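Arsenical resistance operon trans-acting repressor (Bacteroides vulgatus, PDB 3KTB) probably acts as a DNA-binding, trans-acting repressor of the arsenical resistance operon. Local coordinates at residues E37-Q42 with E99-N104; L76-T79 with E84-V87. All coordinates share one frame; numbering follows the deposited sequence.

Contact 1 (E37-Q42 with E99-N104); sequences ESLKKQ and EWTGVN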
ATOM      1  N   GLU A  37     -16.885 -32.782   3.134  1.00 36.47           N
ATOM      2  CA  GLU A  37     -17.777 -32.798   1.995  1.00 33.35           C
ATOM      3  C   GLU A  37     -19.246 -32.846   2.464  1.00 41.32           C
ATOM      4  O   GLU A  37     -20.120 -32.189   1.882  1.00 39.76           O
ATOM      5  CB  GLU A  37     -17.410 -33.978   1.086  1.00 32.85           C
ATOM      6  CG  GLU A  37     -18.389 -34.299   0.011  1.00 35.27           C
ATOM      7  CD  GLU A  37     -18.570 -33.164  -0.991  1.00 42.93           C
ATOM      8  OE1 GLU A  37     -17.661 -32.307  -1.092  1.00 42.32           O
ATOM      9  OE2 GLU A  37     -19.630 -33.142  -1.674  1.00 40.95           O
ATOM     10  N   SER A  38     -19.532 -33.598   3.522  1.00 43.75           N
ATOM     11  CA  SER A  38     -20.917 -33.621   4.025  1.00 47.65           C
ATOM     12  C   SER A  38     -21.331 -32.228   4.495  1.00 42.59           C
ATOM     13  O   SER A  38     -22.479 -31.816   4.298  1.00 38.67           O
ATOM     14  CB  SER A  38     -21.107 -34.595   5.196  1.00 48.89           C
ATOM     15  OG  SER A  38     -20.829 -35.919   4.812  1.00 58.00           O
ATOM     16  N   LEU A  39     -20.407 -31.523   5.147  1.00 35.22           N
ATOM     17  CA  LEU A  39     -20.702 -30.160   5.584  1.00 43.65           C
ATOM     18  C   LEU A  39     -20.927 -29.234   4.386  1.00 41.91           C
ATOM     19  O   LEU A  39     -21.869 -28.438   4.398  1.00 38.28           O
ATOM     20  CB  LEU A  39     -19.609 -29.610   6.500  1.00 35.33           C
ATOM     21  CG  LEU A  39     -19.537 -30.431   7.786  1.00 37.86           C
ATOM     22  CD1 LEU A  39     -18.230 -30.214   8.530  1.00 36.04           C
ATOM     23  CD2 LEU A  39     -20.747 -30.111   8.651  1.00 37.49           C
ATOM     24  N   LYS A  40     -20.083 -29.370   3.363  1.00 41.18           N
ATOM     25  CA  LYS A  40     -20.151 -28.532   2.166  1.00 42.70           C
ATOM     26  C   LYS A  40     -21.547 -28.639   1.568  1.00 46.02           C
ATOM     27  O   LYS A  40     -22.208 -27.623   1.259  1.00 44.95           O
ATOM     28  CB  LYS A  40     -19.083 -28.949   1.150  1.00 42.97           C
ATOM     29  CG  LYS A  40     -19.026 -28.108  -0.152  1.00 47.70           C
ATOM     30  CD  LYS A  40     -17.868 -28.580  -1.049  1.00 54.71           C
ATOM     31  CE  LYS A  40     -17.812 -27.914  -2.441  1.00 63.32           C
ATOM     32  NZ  LYS A  40     -18.950 -28.283  -3.373  1.00 70.19           N
ATOM     33  N   LYS A  41     -22.019 -29.874   1.460  1.00 41.22           N
ATOM     34  CA  LYS A  41     -23.348 -30.136   0.916  1.00 41.55           C
ATOM     35  C   LYS A  41     -24.435 -29.385   1.675  1.00 49.88           C
ATOM     36  O   LYS A  41     -25.511 -29.149   1.129  1.00 49.81           O
ATOM     37  CB  LYS A  41     -23.654 -31.636   0.954  1.00 44.54           C
ATOM     38  CG  LYS A  41     -22.989 -32.412  -0.166  1.00 52.39           C
ATOM     39  CD  LYS A  41     -23.546 -33.834  -0.254  1.00 62.19           C
ATOM     40  CE  LYS A  41     -22.928 -34.596  -1.440  1.00 64.33           C
ATOM     41  NZ  LYS A  41     -21.451 -34.875  -1.263  1.00 47.12           N
ATOM     42  N   GLN A  42     -24.173 -29.042   2.940  1.00 43.30           N
ATOM     43  CA  GLN A  42     -25.167 -28.339   3.759  1.00 44.36           C
ATOM     44  C   GLN A  42     -24.824 -26.862   3.882  1.00 43.31           C
ATOM     45  O   GLN A  42     -25.315 -26.155   4.752  1.00 48.98           O
ATOM     46  CB  GLN A  42     -25.284 -28.997   5.134  1.00 48.77           C
ATOM     47  CG  GLN A  42     -25.847 -30.393   5.033  1.00 58.21           C
ATOM     48  CD  GLN A  42     -26.047 -31.038   6.380  1.00 69.53           C
ATOM     49  OE1 GLN A  42     -25.265 -31.898   6.778  1.00 76.40           O
ATOM     50  NE2 GLN A  42     -27.096 -30.629   7.098  1.00 70.07           N
ATOM     51  N   GLU A  99     -20.057 -31.482  16.966  1.00 63.63           N
ATOM     52  CA  GLU A  99     -20.399 -30.569  18.048  1.00 71.77           C
ATOM     53  C   GLU A  99     -20.204 -29.117  17.626  1.00 62.77           C
ATOM     54  O   GLU A  99     -21.047 -28.268  17.909  1.00 58.81           O
ATOM     55  CB  GLU A  99     -19.618 -30.894  19.332  1.00 84.65           C
ATOM     56  CG  GLU A  99     -20.279 -31.972  20.210  1.00 99.43           C
ATOM     57  CD  GLU A  99     -19.294 -32.709  21.142  1.00110.32           C
ATOM     58  OE1 GLU A  99     -19.745 -33.587  21.915  1.00110.51           O
ATOM     59  OE2 GLU A  99     -18.072 -32.422  21.101  1.00114.36           O
ATOM     60  N   TRP A 100     -19.108 -28.835  16.929  1.00 59.96           N
ATOM     61  CA  TRP A 100     -18.796 -27.457  16.541  1.00 62.77           C
ATOM     62  C   TRP A 100     -19.741 -26.923  15.481  1.00 59.60           C
ATOM     63  O   TRP A 100     -19.836 -25.712  15.248  1.00 56.06           O
ATOM     64  CB  TRP A 100     -17.390 -27.375  15.982  1.00 60.13           C
ATOM     65  CG  TRP A 100     -16.366 -27.638  16.978  1.00 61.50           C
ATOM     66  CD1 TRP A 100     -16.452 -27.418  18.328  1.00 61.17           C
ATOM     67  CD2 TRP A 100     -15.059 -28.156  16.727  1.00 59.47           C
ATOM     68  NE1 TRP A 100     -15.271 -27.773  18.931  1.00 67.72           N
ATOM     69  CE2 TRP A 100     -14.397 -28.232  17.974  1.00 66.30           C
ATOM     70  CE3 TRP A 100     -14.384 -28.565  15.572  1.00 55.36           C
ATOM     71  CZ2 TRP A 100     -13.087 -28.702  18.098  1.00 63.27           C
ATOM     72  CZ3 TRP A 100     -13.090 -29.031  15.692  1.00 65.00           C
ATOM     73  CH2 TRP A 100     -12.452 -29.096  16.956  1.00 66.46           C
ATOM     74  N   THR A 101     -20.457 -27.846  14.864  1.00 55.10           N
ATOM     75  CA  THR A 101     -21.123 -27.594  13.610  1.00 56.70           C
ATOM     76  C   THR A 101     -22.649 -27.733  13.777  1.00 55.66           C
ATOM     77  O   THR A 101     -23.437 -27.163  13.028  1.00 54.30           O
ATOM     78  CB  THR A 101     -20.529 -28.592  12.600  1.00 53.69           C
ATOM     79  OG1 THR A 101     -19.858 -27.895  11.538  1.00 55.25           O
ATOM     80  CG2 THR A 101     -21.542 -29.528  12.094  1.00 44.03           C
ATOM     81  N   GLY A 102     -23.066 -28.475  14.791  1.00 57.40           N
ATOM     82  CA  GLY A 102     -24.482 -28.687  15.017  1.00 58.28           C
ATOM     83  C   GLY A 102     -25.045 -29.738  14.082  1.00 62.54           C
ATOM     84  O   GLY A 102     -26.216 -30.091  14.176  1.00 70.06           O
ATOM     85  N   VAL A 103     -24.214 -30.245  13.173  1.00 59.39           N
ATOM     86  CA  VAL A 103     -24.661 -31.261  12.220  1.00 63.19           C
ATOM     87  C   VAL A 103     -24.438 -32.681  12.747  1.00 66.05           C
ATOM     88  O   VAL A 103     -23.362 -32.990  13.265  1.00 63.17           O
ATOM     89  CB  VAL A 103     -23.972 -31.089  10.843  1.00 56.45           C
ATOM     90  CG1 VAL A 103     -24.289 -32.277   9.929  1.00 55.22           C
ATOM     91  CG2 VAL A 103     -24.399 -29.764  10.206  1.00 51.57           C
ATOM     92  N   ASN A 104     -25.456 -33.534  12.623  1.00 72.19           N
ATOM     93  CA  ASN A 104     -25.342 -34.937  13.030  1.00 81.33           C
ATOM     94  C   ASN A 104     -24.643 -35.757  11.958  1.00 78.05           C
ATOM     95  O   ASN A 104     -25.278 -36.262  11.033  1.00 76.89           O
ATOM     96  CB  ASN A 104     -26.714 -35.545  13.353  1.00 90.07           C
ATOM     97  CG  ASN A 104     -26.632 -37.026  13.731  1.00 95.27           C
ATOM     98  OD1 ASN A 104     -25.600 -37.508  14.200  1.00 98.40           O
ATOM     99  ND2 ASN A 104     -27.728 -37.749  13.528  1.00 96.20           N
TER

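Contact 2 (L76-T79 with E84-V87); sequences LPIT and EIAV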
ATOM      1  N   LEU A  76       1.429 -30.050  12.892  1.00 85.32           N
ATOM      2  CA  LEU A  76       0.412 -30.065  11.849  1.00 79.18           C
ATOM      3  C   LEU A  76      -0.171 -31.475  11.776  1.00 77.70           C
ATOM      4  O   LEU A  76       0.582 -32.452  11.894  1.00 80.57           O
ATOM      5  CB  LEU A  76       1.022 -29.626  10.514  1.00 75.66           C
ATOM      6  CG  LEU A  76       1.482 -28.159  10.416  1.00 72.96           C
ATOM      7  CD1 LEU A  76       2.072 -27.879   9.048  1.00 74.65           C
ATOM      8  CD2 LEU A  76       0.364 -27.178  10.694  1.00 71.72           C
ATOM      9  N   PRO A  77      -1.510 -31.591  11.578  1.00 72.31           N
ATOM     10  CA  PRO A  77      -2.437 -30.500  11.248  1.00 65.22           C
ATOM     11  C   PRO A  77      -2.917 -29.720  12.453  1.00 67.58           C
ATOM     12  O   PRO A  77      -3.137 -30.291  13.511  1.00 67.94           O
ATOM     13  CB  PRO A  77      -3.639 -31.245  10.659  1.00 56.55           C
ATOM     14  CG  PRO A  77      -3.705 -32.492  11.457  1.00 58.99           C
ATOM     15  CD  PRO A  77      -2.232 -32.869  11.737  1.00 66.74           C
ATOM     16  N   ILE A  78      -3.111 -28.421  12.272  1.00 67.58           N
ATOM     17  CA  ILE A  78      -3.688 -27.582  13.297  1.00 66.64           C
ATOM     18  C   ILE A  78      -5.094 -27.213  12.856  1.00 64.94           C
ATOM     19  O   ILE A  78      -5.294 -26.793  11.714  1.00 62.93           O
ATOM     20  CB  ILE A  78      -2.891 -26.275  13.443  1.00 75.01           C
ATOM     21  CG1 ILE A  78      -1.475 -26.538  13.965  1.00 82.35           C
ATOM     22  CG2 ILE A  78      -3.619 -25.302  14.344  1.00 74.20           C
ATOM     23  CD1 ILE A  78      -0.591 -25.303  13.945  1.00 82.09           C
ATOM     24  N   THR A  79      -6.059 -27.357  13.759  1.00 65.33           N
ATOM     25  CA  THR A  79      -7.430 -26.939  13.495  1.00 60.28           C
ATOM     26  C   THR A  79      -7.803 -25.749  14.356  1.00 66.67           C
ATOM     27  O   THR A  79      -7.688 -25.803  15.569  1.00 72.51           O
ATOM     28  CB  THR A  79      -8.393 -28.051  13.806  1.00 60.40           C
ATOM     29  OG1 THR A  79      -8.031 -29.188  13.023  1.00 61.42           O
ATOM     30  CG2 THR A  79      -9.812 -27.632  13.445  1.00 60.80           C
ATOM     31  N   GLU A  84      -9.136 -19.941  17.240  1.00 89.79           N
ATOM     32  CA  GLU A  84      -8.211 -20.428  18.262  1.00 92.65           C
ATOM     33  C   GLU A  84      -7.881 -21.902  18.113  1.00 90.35           C
ATOM     34  O   GLU A  84      -8.723 -22.699  17.685  1.00 88.15           O
ATOM     35  CB  GLU A  84      -8.783 -20.176  19.647  1.00105.97           C
ATOM     36  CG  GLU A  84      -8.899 -18.709  19.994  1.00121.95           C
ATOM     37  CD  GLU A  84     -10.193 -18.401  20.707  1.00135.86           C
ATOM     38  OE1 GLU A  84     -11.238 -18.941  20.279  1.00139.06           O
ATOM     39  OE2 GLU A  84     -10.166 -17.625  21.689  1.00141.18           O
ATOM     40  N   ILE A  85      -6.649 -22.257  18.473  1.00 88.99           N
ATOM     41  CA  ILE A  85      -6.186 -23.638  18.396  1.00 87.57           C
ATOM     42  C   ILE A  85      -7.168 -24.538  19.107  1.00 83.64           C
ATOM     43  O   ILE A  85      -7.488 -24.297  20.253  1.00 84.49           O
ATOM     44  CB  ILE A  85      -4.840 -23.820  19.095  1.00 89.69           C
ATOM     45  CG1 ILE A  85      -3.813 -22.816  18.570  1.00 92.78           C
ATOM     46  CG2 ILE A  85      -4.341 -25.251  18.928  1.00 87.73           C
ATOM     47  CD1 ILE A  85      -3.391 -23.063  17.157  1.00 89.50           C
ATOM     48  N   ALA A  86      -7.651 -25.575  18.433  1.00 77.01           N
ATOM     49  CA  ALA A  86      -8.558 -26.516  19.075  1.00 73.27           C
ATOM     50  C   ALA A  86      -7.969 -27.927  19.061  1.00 72.87           C
ATOM     51  O   ALA A  86      -8.182 -28.713  19.992  1.00 67.64           O
ATOM     52  CB  ALA A  86      -9.906 -26.494  18.392  1.00 68.18           C
ATOM     53  N   VAL A  87      -7.249 -28.256  17.991  1.00 69.63           N
ATOM     54  CA  VAL A  87      -6.619 -29.567  17.893  1.00 73.40           C
ATOM     55  C   VAL A  87      -5.290 -29.475  17.163  1.00 77.17           C
ATOM     56  O   VAL A  87      -5.125 -28.662  16.255  1.00 79.19           O
ATOM     57  CB  VAL A  87      -7.516 -30.591  17.154  1.00 67.99           C
ATOM     58  CG1 VAL A  87      -7.028 -32.026  17.407  1.00 66.21           C
ATOM     59  CG2 VAL A  87      -8.958 -30.448  17.569  1.00 66.29           C
TER

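Contact 1 (E37-Q42 with E99-N104)
V103 packs against L39 and Q42 at the C-terminal end of helix 27-41. Its two methyls divide the work. CG2 meets CD2 of L39 at 4.0 Å, while CG1 turns to the amide of Q42, with Q42 OE1 3.3 Å from V103 CG1. CG1 is placed there by a first torsion that sets it opposite the backbone N (chi1 172°). Q42 and V103 reach for each other from opposite directions, and the glutamine chain is extended beyond CG. No hydrogen bond crosses between the two segments.

L39 is buried and has a second neighbour in T101. Its CD2 lies 3.6 Å from T101 CG2 and 3.7 Å from T101 OG1, so one methyl of the leucine serves both T101 and V103. The two segments are helix ends in the thioredoxin-like fold of ArsD. Helix 94-101 stops at T101, and G102 follows with positive phi (79°). The turn brings V103 across to L39 and Q42, and the V103 carbonyl O is held by a hydrogen bond from S98 OG. Around the contact, L39 packs on V46, V103 on I44, and T101 on I7 of strand 7-11. The same helix 27-41 meets the second subunit through E37 and K41.

Contact 2 (L76-T79 with E84-V87)
T79 and V87 form an antiparallel hydrogen-bonded pair, with their CA atoms 5.2 Å apart. T79 N donates to V87 O at 3.0 Å in a nearly straight bond (171° at the hydrogen). The same V87 O receives a CH contact from I78 CA at 3.5 Å. T79 O, in turn, is shared by two amides of the facing strand. A86 N gives the firm bond, 2.9 Å long. V87 N gives a weak one at 3.5 Å.

The tightly packed part lies where I78 and I85 meet. I78 CG2 and I85 CD1 touch at 3.6 Å as the two side chains cross. The first torsion of I78 puts this CG2 opposite its backbone N, and the group is buried. Both isoleucines also pack on F67 of helix 62-69. T79 and V87 project from the other face, where W100 and Q96 of helix 94-101 lie against V87.

The loose side is at E84. Its side chain points away from segment 76-79 and is exposed. At the other end, the peptide bond before P77 is cis, a feature shared with the cis-proline loop of thioredoxin-like proteins. Two residues, A86 and V87, stand opposite the single T79, a classic beta bulge in the hairpin of strands 78-81 and 84-87.

In the fold
The two contacts have centres about 18 Å apart, and W100 joins them directly. It belongs to segment 99-104 of contact 1, but its indole leaves that interface and lies on the hairpin of contact 2. W100 CH2 is 3.8 Å from V87 CG2, and W100 CZ2 is 3.9 Å from A86 CB. The bulged edge strand is thus covered by the helix that follows it in the chain. Contact 2 lies within the chain loop closed by contact 1. The centre of contact 2 is about 7 Å from the centre of the chain, that of contact 1 about 14 Å. Strand 7-11 is a common neighbour: I7 packs on W100, while F10 bonds through its backbone to I78.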